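Local coordinates for protein deoxyribodipyrimidine photo-lyase (PDB 3UMV) that repairs ultraviolet-damaged DNA in rice, using light and a bound FAD to split cyclobutane pyrimidine dimers back into single pyrimidines, at residues G38-D47 against L128-P139; R25-G34 against G160-V171. All coordinates share one frame; numbering follows the deposited sequence.

Contact 1 (G38-D47 against L128-P139)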
loop_
_atom_site.group_PDB
_atom_site.type_symbol
_atom_site.label_atom_id
_atom_site.label_comp_id
_atom_site.label_asym_id
_atom_site.label_seq_id
_atom_site.Cartn_x
_atom_site.Cartn_y
_atom_site.Cartn_z
ATOM N N GLY A 38 -23.870 16.529 16.696
ATOM C CA GLY A 38 -22.498 16.296 17.109
ATOM C C GLY A 38 -21.564 16.221 15.908
ATOM O O GLY A 38 -21.978 15.818 14.823
ATOM N N PRO A 39 -20.300 16.620 16.100
ATOM C CA PRO A 39 -19.278 16.596 15.046
ATOM C C PRO A 39 -19.138 15.227 14.379
ATOM O O PRO A 39 -19.416 14.192 14.989
ATOM C CB PRO A 39 -17.989 16.931 15.802
ATOM C CG PRO A 39 -18.467 17.764 16.995
ATOM C CD PRO A 39 -19.791 17.162 17.373
ATOM N N VAL A 40 -18.710 15.233 13.123
ATOM C CA VAL A 40 -18.307 14.014 12.445
ATOM C C VAL A 40 -16.783 14.003 12.391
ATOM O O VAL A 40 -16.164 15.015 12.045
ATOM C CB VAL A 40 -18.863 13.955 11.004
ATOM C CG1 VAL A 40 -18.343 12.702 10.280
ATOM C CG2 VAL A 40 -20.403 14.015 11.023
ATOM N N VAL A 41 -16.179 12.874 12.755
ATOM C CA VAL A 41 -14.725 12.751 12.738
ATOM C C VAL A 41 -14.313 11.678 11.746
ATOM O O VAL A 41 -14.796 10.550 11.833
ATOM C CB VAL A 41 -14.176 12.345 14.112
ATOM C CG1 VAL A 41 -12.652 12.156 14.053
ATOM C CG2 VAL A 41 -14.562 13.375 15.161
ATOM N N TYR A 42 -13.436 12.037 10.804
ATOM C CA TYR A 42 -12.837 11.068 9.900
ATOM C C TYR A 42 -11.468 10.680 10.456
ATOM O O TYR A 42 -10.555 11.508 10.538
ATOM C CB TYR A 42 -12.722 11.629 8.470
ATOM C CG TYR A 42 -11.799 10.853 7.546
ATOM C CD1 TYR A 42 -11.732 9.461 7.588
ATOM C CD2 TYR A 42 -11.005 11.516 6.606
ATOM C CE1 TYR A 42 -10.878 8.749 6.751
ATOM C CE2 TYR A 42 -10.148 10.806 5.748
ATOM C CZ TYR A 42 -10.101 9.428 5.819
ATOM O OH TYR A 42 -9.269 8.721 4.971
ATOM N N TRP A 43 -11.368 9.435 10.904
ATOM C CA TRP A 43 -10.101 8.870 11.329
ATOM C C TRP A 43 -9.357 8.410 10.079
ATOM O O TRP A 43 -9.635 7.349 9.531
ATOM C CB TRP A 43 -10.342 7.712 12.312
ATOM C CG TRP A 43 -9.092 6.945 12.686
ATOM C CD1 TRP A 43 -7.795 7.322 12.462
ATOM C CD2 TRP A 43 -9.028 5.656 13.323
ATOM N NE1 TRP A 43 -6.939 6.365 12.935
ATOM C CE2 TRP A 43 -7.665 5.329 13.464
ATOM C CE3 TRP A 43 -9.991 4.749 13.791
ATOM C CZ2 TRP A 43 -7.233 4.124 14.051
ATOM C CZ3 TRP A 43 -9.558 3.551 14.383
ATOM C CH2 TRP A 43 -8.195 3.256 14.503
ATOM N N MET A 44 -8.448 9.260 9.610
ATOM C CA MET A 44 -7.623 8.977 8.445
ATOM C C MET A 44 -6.500 8.024 8.826
ATOM O O MET A 44 -5.784 8.273 9.791
ATOM C CB MET A 44 -7.016 10.290 7.957
ATOM C CG MET A 44 -6.109 10.157 6.735
ATOM S SD MET A 44 -5.370 11.756 6.344
ATOM C CE MET A 44 -6.685 12.567 5.435
ATOM N N LEU A 45 -6.334 6.947 8.067
ATOM C CA LEU A 45 -5.209 6.052 8.283
ATOM C C LEU A 45 -4.564 5.630 6.980
ATOM O O LEU A 45 -3.419 5.990 6.717
ATOM C CB LEU A 45 -5.610 4.839 9.129
ATOM C CG LEU A 45 -4.438 4.019 9.668
ATOM C CD1 LEU A 45 -4.879 3.333 10.959
ATOM C CD2 LEU A 45 -3.937 2.999 8.634
ATOM N N ARG A 46 -5.292 4.881 6.157
ATOM C CA ARG A 46 -4.709 4.409 4.899
ATOM C C ARG A 46 -4.679 5.464 3.807
ATOM O O ARG A 46 -3.779 5.461 2.961
ATOM C CB ARG A 46 -5.421 3.161 4.388
ATOM C CG ARG A 46 -4.618 2.409 3.325
ATOM C CD ARG A 46 -5.404 1.230 2.826
ATOM N NE ARG A 46 -4.623 0.358 1.962
ATOM C CZ ARG A 46 -5.125 -0.752 1.429
ATOM N NH1 ARG A 46 -6.383 -1.093 1.698
ATOM N NH2 ARG A 46 -4.380 -1.523 0.651
ATOM N N ASP A 47 -5.645 6.376 3.813
ATOM C CA ASP A 47 -5.779 7.262 2.662
ATOM C C ASP A 47 -5.431 8.704 3.012
ATOM O O ASP A 47 -6.299 9.526 3.309
ATOM C CB ASP A 47 -7.176 7.101 2.054
ATOM C CG ASP A 47 -7.408 5.684 1.531
ATOM O OD1 ASP A 47 -8.060 4.897 2.240
ATOM O OD2 ASP A 47 -6.884 5.336 0.440
ATOM N N LEU A 128 -15.321 15.695 22.034
ATOM C CA LEU A 128 -16.042 16.514 21.068
ATOM C C LEU A 128 -17.535 16.247 21.099
ATOM O O LEU A 128 -18.315 16.988 20.501
ATOM C CB LEU A 128 -15.541 16.213 19.651
ATOM C CG LEU A 128 -14.117 16.550 19.258
ATOM C CD1 LEU A 128 -13.861 16.098 17.806
ATOM C CD2 LEU A 128 -13.846 18.030 19.435
ATOM N N GLY A 129 -17.930 15.170 21.767
ATOM C CA GLY A 129 -19.301 14.709 21.687
ATOM C C GLY A 129 -19.687 14.383 20.255
ATOM O O GLY A 129 -20.748 14.794 19.790
ATOM N N ALA A 130 -18.822 13.639 19.565
ATOM C CA ALA A 130 -19.030 13.302 18.158
ATOM C C ALA A 130 -20.246 12.400 17.966
ATOM O O ALA A 130 -20.556 11.561 18.814
ATOM C CB ALA A 130 -17.770 12.647 17.557
ATOM N N SER A 131 -20.939 12.592 16.853
ATOM C CA SER A 131 -22.082 11.760 16.508
ATOM C C SER A 131 -21.610 10.534 15.743
ATOM O O SER A 131 -22.108 9.431 15.949
ATOM C CB SER A 131 -23.058 12.548 15.646
ATOM O OG SER A 131 -22.423 12.979 14.456
ATOM N N THR A 132 -20.646 10.736 14.851
ATOM C CA THR A 132 -20.159 9.646 14.015
ATOM C C THR A 132 -18.642 9.644 13.862
ATOM O O THR A 132 -18.029 10.689 13.676
ATOM C CB THR A 132 -20.803 9.690 12.613
ATOM O OG1 THR A 132 -22.229 9.783 12.747
ATOM C CG2 THR A 132 -20.455 8.430 11.813
ATOM N N LEU A 133 -18.052 8.455 13.946
ATOM C CA LEU A 133 -16.663 8.245 13.569
ATOM C C LEU A 133 -16.641 7.502 12.239
ATOM O O LEU A 133 -17.290 6.471 12.098
ATOM C CB LEU A 133 -15.949 7.405 14.634
ATOM C CG LEU A 133 -14.534 6.909 14.304
ATOM C CD1 LEU A 133 -13.553 8.057 14.285
ATOM C CD2 LEU A 133 -14.096 5.853 15.313
ATOM N N VAL A 134 -15.905 8.027 11.264
ATOM C CA VAL A 134 -15.747 7.344 9.982
ATOM C C VAL A 134 -14.311 6.873 9.846
ATOM O O VAL A 134 -13.391 7.656 9.998
ATOM C CB VAL A 134 -16.069 8.271 8.798
ATOM C CG1 VAL A 134 -15.869 7.520 7.466
ATOM C CG2 VAL A 134 -17.489 8.829 8.939
ATOM N N ALA A 135 -14.109 5.593 9.559
ATOM C CA ALA A 135 -12.746 5.112 9.315
ATOM C C ALA A 135 -12.582 4.684 7.865
ATOM O O ALA A 135 -13.567 4.358 7.211
ATOM C CB ALA A 135 -12.400 3.961 10.255
ATOM N N ASP A 136 -11.349 4.702 7.364
ATOM C CA ASP A 136 -11.052 4.104 6.069
ATOM C C ASP A 136 -10.672 2.628 6.246
ATOM O O ASP A 136 -10.778 2.080 7.352
ATOM C CB ASP A 136 -10.033 4.929 5.223
ATOM C CG ASP A 136 -8.721 5.249 5.976
ATOM O OD1 ASP A 136 -8.163 6.361 5.777
ATOM O OD2 ASP A 136 -8.217 4.379 6.721
ATOM N N PHE A 137 -10.297 1.968 5.157
ATOM C CA PHE A 137 -10.136 0.516 5.171
ATOM C C PHE A 137 -8.761 0.005 4.796
ATOM O O PHE A 137 -8.183 0.419 3.789
ATOM C CB PHE A 137 -11.137 -0.173 4.229
ATOM C CG PHE A 137 -10.812 -1.621 3.991
ATOM C CD1 PHE A 137 -10.111 -2.008 2.859
ATOM C CD2 PHE A 137 -11.145 -2.584 4.933
ATOM C CE1 PHE A 137 -9.780 -3.355 2.648
ATOM C CE2 PHE A 137 -10.815 -3.925 4.743
ATOM C CZ PHE A 137 -10.120 -4.307 3.590
ATOM N N SER A 138 -8.259 -0.919 5.610
ATOM C CA SER A 138 -7.069 -1.706 5.277
ATOM C C SER A 138 -7.267 -3.117 5.799
ATOM O O SER A 138 -7.819 -3.300 6.877
ATOM C CB SER A 138 -5.820 -1.117 5.936
ATOM O OG SER A 138 -4.760 -2.064 5.870
ATOM N N PRO A 139 -6.809 -4.128 5.042
ATOM C CA PRO A 139 -6.960 -5.506 5.513
ATOM C C PRO A 139 -5.815 -5.956 6.422
ATOM O O PRO A 139 -5.829 -7.087 6.922
ATOM C CB PRO A 139 -6.923 -6.320 4.206
ATOM C CG PRO A 139 -6.040 -5.513 3.295
ATOM C CD PRO A 139 -6.321 -4.061 3.648
HETATM O O HOH W 1 -23.680 14.628 12.969
HETATM O O HOH W 2 -9.073 4.657 9.423
HETATM O O HOH W 3 -9.484 2.744 2.477
#
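Val41 and Leu133 pair at the middle of two parallel strands, 40-44 and 132-135, which adjoin in the central sheet of the photolyase alpha/beta domain, a Rossmann-like fold. In this pair an apolar strand centre gives way to a polar network at the carboxyl ends. Val41 N reaches Thr132 O at 3.0 Å, and Val41 O takes the amide of Val134. On one face Leu133 CD1 rests 3.8 Å from Trp43 CB, beneath helix 141-157; on the other, Val40 and Val134 meet through their methyls on the side of helix 54-66.

Toward the carboxyl ends Asp136 binds the opposite loop. Its chi1 of 53° sets the carboxylate between its own backbone N and carbonyl carbon, facing that loop. OD1 accepts three bonds: the Tyr42 hydroxyl at 2.7 Å on the anti side, Leu45 N on the syn side, and Asp47 N from above the carboxylate plane. OD2 takes Arg46 N at 3.0 Å. The Tyr42 ring stands nearly perpendicular to this carboxylate, 81° between planes. An alanine at Asp136 would leave three backbone amides and the Tyr42 hydroxyl without this acceptor, and the 45-47 turn would probably become more mobile.

The solvent side lies at the start of the strands, where Gly129, ending helix 120-127 in a Schellman motif, is exposed and Ser131 partly so, though Ser131 N still bonds Pro39 O at 2.9 Å. At the Asp136 end, the extended Arg46, salt-bridged to Asp328, donates from NH1 to Phe137 O at 3.1 Å, the oxygen lying at the edge of the guanidinium and in its plane.

Contact 2 (R25-G34 against G160-V171)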
loop_
_atom_site.group_PDB
_atom_site.type_symbol
_atom_site.label_atom_id
_atom_site.label_comp_id
_atom_site.label_asym_id
_atom_site.label_seq_id
_atom_site.Cartn_x
_atom_site.Cartn_y
_atom_site.Cartn_z
ATOM N N ARG A 25 -19.830 1.072 -0.778
ATOM C CA ARG A 25 -18.512 1.445 -0.246
ATOM C C ARG A 25 -18.526 1.653 1.273
ATOM O O ARG A 25 -17.471 1.757 1.882
ATOM C CB ARG A 25 -17.977 2.735 -0.884
ATOM C CG ARG A 25 -17.908 2.765 -2.400
ATOM C CD ARG A 25 -17.002 3.907 -2.830
ATOM N NE ARG A 25 -17.225 4.341 -4.207
ATOM C CZ ARG A 25 -16.506 3.912 -5.244
ATOM N NH1 ARG A 25 -16.755 4.362 -6.484
ATOM N NH2 ARG A 25 -15.538 3.034 -5.034
ATOM N N VAL A 26 -19.720 1.716 1.865
ATOM C CA VAL A 26 -19.893 2.068 3.275
ATOM C C VAL A 26 -20.359 0.888 4.125
ATOM O O VAL A 26 -21.382 0.277 3.849
ATOM C CB VAL A 26 -20.895 3.234 3.434
ATOM C CG1 VAL A 26 -21.103 3.574 4.907
ATOM C CG2 VAL A 26 -20.402 4.453 2.664
ATOM N N ARG A 27 -19.582 0.558 5.145
ATOM C CA ARG A 27 -19.940 -0.517 6.054
ATOM C C ARG A 27 -20.262 0.120 7.398
ATOM O O ARG A 27 -19.398 0.723 8.025
ATOM C CB ARG A 27 -18.785 -1.522 6.163
ATOM C CG ARG A 27 -18.974 -2.580 7.236
ATOM C CD ARG A 27 -17.908 -3.673 7.154
ATOM N NE ARG A 27 -16.666 -3.297 7.825
ATOM C CZ ARG A 27 -16.365 -3.630 9.079
ATOM N NH1 ARG A 27 -17.218 -4.346 9.798
ATOM N NH2 ARG A 27 -15.209 -3.249 9.616
ATOM N N VAL A 28 -21.518 0.016 7.812
ATOM C CA VAL A 28 -21.937 0.545 9.101
ATOM C C VAL A 28 -21.599 -0.484 10.177
ATOM O O VAL A 28 -22.234 -1.525 10.272
ATOM C CB VAL A 28 -23.434 0.872 9.115
ATOM C CG1 VAL A 28 -23.861 1.310 10.502
ATOM C CG2 VAL A 28 -23.748 1.950 8.076
ATOM N N ILE A 29 -20.567 -0.190 10.962
ATOM C CA ILE A 29 -20.080 -1.111 11.988
ATOM C C ILE A 29 -20.971 -1.039 13.213
ATOM O O ILE A 29 -21.271 -2.044 13.844
ATOM C CB ILE A 29 -18.635 -0.767 12.407
ATOM C CG1 ILE A 29 -17.687 -0.972 11.228
ATOM C CG2 ILE A 29 -18.200 -1.627 13.590
ATOM C CD1 ILE A 29 -16.234 -0.710 11.554
ATOM N N HIS A 30 -21.371 0.175 13.556
ATOM C CA HIS A 30 -22.311 0.386 14.640
ATOM C C HIS A 30 -23.216 1.564 14.310
ATOM O O HIS A 30 -22.742 2.657 14.014
ATOM C CB HIS A 30 -21.572 0.620 15.955
ATOM C CG HIS A 30 -22.478 0.676 17.142
ATOM N ND1 HIS A 30 -22.660 1.818 17.887
ATOM C CD2 HIS A 30 -23.272 -0.268 17.698
ATOM C CE1 HIS A 30 -23.516 1.572 18.864
ATOM N NE2 HIS A 30 -23.906 0.314 18.768
ATOM N N PRO A 31 -24.538 1.336 14.343
ATOM C CA PRO A 31 -25.509 2.363 13.950
ATOM C C PRO A 31 -25.475 3.617 14.826
ATOM O O PRO A 31 -25.761 4.706 14.328
ATOM C CB PRO A 31 -26.851 1.645 14.095
ATOM C CG PRO A 31 -26.527 0.197 13.921
ATOM C CD PRO A 31 -25.172 0.023 14.551
ATOM N N GLY A 32 -25.144 3.467 16.104
ATOM C CA GLY A 32 -25.146 4.595 17.016
ATOM C C GLY A 32 -26.566 5.046 17.304
ATOM O O GLY A 32 -27.517 4.306 17.065
ATOM N N GLY A 33 -26.709 6.266 17.810
ATOM C CA GLY A 33 -28.013 6.818 18.134
ATOM C C GLY A 33 -27.894 8.194 18.761
ATOM O O GLY A 33 -27.708 9.190 18.062
ATOM N N GLY A 34 -27.995 8.246 20.084
ATOM C CA GLY A 34 -27.872 9.495 20.818
ATOM C C GLY A 34 -28.672 10.628 20.205
ATOM O O GLY A 34 -29.898 10.561 20.118
ATOM N N GLY A 160 -23.798 5.529 21.835
ATOM C CA GLY A 160 -24.594 6.381 20.971
ATOM C C GLY A 160 -23.821 6.825 19.740
ATOM O O GLY A 160 -24.409 7.296 18.766
ATOM N N VAL A 161 -22.500 6.680 19.784
ATOM C CA VAL A 161 -21.666 7.104 18.660
ATOM C C VAL A 161 -21.707 6.083 17.544
ATOM O O VAL A 161 -21.479 4.891 17.764
ATOM C CB VAL A 161 -20.193 7.301 19.040
ATOM C CG1 VAL A 161 -19.368 7.565 17.758
ATOM C CG2 VAL A 161 -20.035 8.432 20.045
ATOM N N ALA A 162 -21.979 6.565 16.339
ATOM C CA ALA A 162 -22.026 5.703 15.174
ATOM C C ALA A 162 -20.609 5.500 14.646
ATOM O O ALA A 162 -19.777 6.404 14.711
ATOM C CB ALA A 162 -22.908 6.322 14.102
ATOM N N VAL A 163 -20.327 4.305 14.146
ATOM C CA VAL A 163 -19.032 4.057 13.512
ATOM C C VAL A 163 -19.245 3.479 12.117
ATOM O O VAL A 163 -19.897 2.437 11.960
ATOM C CB VAL A 163 -18.137 3.100 14.337
ATOM C CG1 VAL A 163 -16.767 2.995 13.679
ATOM C CG2 VAL A 163 -18.011 3.568 15.784
ATOM N N HIS A 164 -18.700 4.153 11.101
ATOM C CA HIS A 164 -18.809 3.684 9.723
ATOM C C HIS A 164 -17.406 3.460 9.192
ATOM O O HIS A 164 -16.486 4.206 9.541
ATOM C CB HIS A 164 -19.466 4.725 8.812
ATOM C CG HIS A 164 -20.894 5.033 9.150
ATOM N ND1 HIS A 164 -21.676 5.849 8.363
ATOM C CD2 HIS A 164 -21.682 4.640 10.181
ATOM C CE1 HIS A 164 -22.884 5.952 8.892
ATOM N NE2 HIS A 164 -22.911 5.236 10.003
ATOM N N GLN A 165 -17.243 2.439 8.361
ATOM C CA GLN A 165 -15.987 2.249 7.629
ATOM C C GLN A 165 -16.235 2.352 6.131
ATOM O O GLN A 165 -17.191 1.794 5.602
ATOM C CB GLN A 165 -15.385 0.886 7.935
ATOM C CG GLN A 165 -14.098 0.605 7.164
ATOM C CD GLN A 165 -13.473 -0.692 7.594
ATOM O OE1 GLN A 165 -14.139 -1.723 7.650
ATOM N NE2 GLN A 165 -12.196 -0.650 7.909
ATOM N N VAL A 166 -15.358 3.064 5.440
ATOM C CA VAL A 166 -15.524 3.278 4.018
ATOM C C VAL A 166 -14.284 2.738 3.320
ATOM O O VAL A 166 -13.170 3.030 3.742
ATOM C CB VAL A 166 -15.687 4.789 3.709
ATOM C CG1 VAL A 166 -15.761 5.020 2.192
ATOM C CG2 VAL A 166 -16.937 5.336 4.389
ATOM N N ASP A 167 -14.467 1.916 2.289
ATOM C CA ASP A 167 -13.329 1.557 1.455
ATOM C C ASP A 167 -13.028 2.716 0.523
ATOM O O ASP A 167 -13.744 2.952 -0.465
ATOM C CB ASP A 167 -13.593 0.277 0.666
ATOM C CG ASP A 167 -12.348 -0.228 -0.061
ATOM O OD1 ASP A 167 -11.395 0.546 -0.252
ATOM O OD2 ASP A 167 -12.345 -1.408 -0.461
ATOM N N ALA A 168 -11.974 3.453 0.862
ATOM C CA ALA A 168 -11.534 4.599 0.080
ATOM C C ALA A 168 -10.346 4.248 -0.805
ATOM O O ALA A 168 -9.885 5.084 -1.580
ATOM C CB ALA A 168 -11.159 5.767 1.007
ATOM N N HIS A 169 -9.838 3.029 -0.682
ATOM C CA HIS A 169 -8.596 2.658 -1.371
ATOM C C HIS A 169 -8.839 1.889 -2.671
ATOM O O HIS A 169 -8.070 1.997 -3.627
ATOM C CB HIS A 169 -7.719 1.812 -0.451
ATOM C CG HIS A 169 -6.252 2.005 -0.672
ATOM N ND1 HIS A 169 -5.564 3.106 -0.197
ATOM C CD2 HIS A 169 -5.337 1.229 -1.296
ATOM C CE1 HIS A 169 -4.288 3.000 -0.527
ATOM N NE2 HIS A 169 -4.125 1.868 -1.192
ATOM N N ASN A 170 -9.901 1.099 -2.711
ATOM C CA ASN A 170 -10.155 0.255 -3.860
ATOM C C ASN A 170 -11.243 0.872 -4.746
ATOM O O ASN A 170 -12.143 1.533 -4.238
ATOM C CB ASN A 170 -10.597 -1.132 -3.403
ATOM C CG ASN A 170 -9.497 -1.883 -2.675
ATOM O OD1 ASN A 170 -8.411 -2.083 -3.222
ATOM N ND2 ASN A 170 -9.753 -2.262 -1.419
ATOM N N VAL A 171 -11.154 0.651 -6.058
ATOM C CA VAL A 171 -12.197 1.094 -6.979
ATOM C C VAL A 171 -13.485 0.359 -6.669
ATOM O O VAL A 171 -14.546 0.973 -6.541
ATOM C CB VAL A 171 -11.824 0.845 -8.470
ATOM C CG1 VAL A 171 -12.933 1.341 -9.380
ATOM C CG2 VAL A 171 -10.510 1.546 -8.809
HETATM O O HOH W 4 -14.461 1.790 -2.750
HETATM O O HOH W 5 -25.366 5.068 11.546
#
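The His164 imidazole carries Val28 on one face, CG2 standing 4.0 Å from the ring centroid and 15° off the normal, a CH-pi contact; a water lies at its edge, in plane, and links NE2 to Pro31 O, and His58 of helix 54-66 also meets this ring. On the other side of the sheet the Arg27 guanidinium has Ile29 CG1 over one face and Gln165 OE1 at its edge. Arg27 bends at chi3 (83°), which turns NE and NH2 together onto that single oxygen, at 3.0 and 2.7 Å from OE1. Guanidinium and amide planes lie 54° apart, and NH2 comes from above the carbonyl plane. Gln165 NE2 in turn reaches Asp136 O. The His30 ring meets Val161 O edge-on through ND1, at 3.3 Å.

Arg25 extends past the end of strand 162-166 to place NH2 2.7 Å from Val171 O, with a water bridging the same nitrogen to Asp167 O and Asn170 O. There Asp167 OD1 accepts from His169 N, an Asx turn, and from Asn170 N, completing an Asx motif.

Between these groups the backbones pair antiparallel, Arg27 and Gln165 forming a hydrogen-bonded pair. Val163 O then receives both Ile29 N and His30 N, and the register slips by one residue. This is a classic beta bulge, where the chain turns a corner beside the antiparallel edge strand of an otherwise parallel alpha/beta sheet.

How the contacts relate
From the N terminus, the chain first lays down strand 26-28 at the sheet edge, then crosses to strand 40-44 in the interior. Strands 70-75 and 111-114 with their helices follow before the chain returns at 128-139, where contact 1 closes its loop of 80 intervening residues. Helix 141-157 then leads to strand 162-166, and contact 2 closes a wider loop within which contact 1 is nested. The sheet order 26-28, 162-166, 132-135, 40-44 makes the two contacts neighbours, hydrogen-bonded between strands through Ala135 N and His164 O. Past the strands, a probable hydrogen bond between Asp47 OD2 and His169 ND1, 2.7 Å apart, brings their loops together.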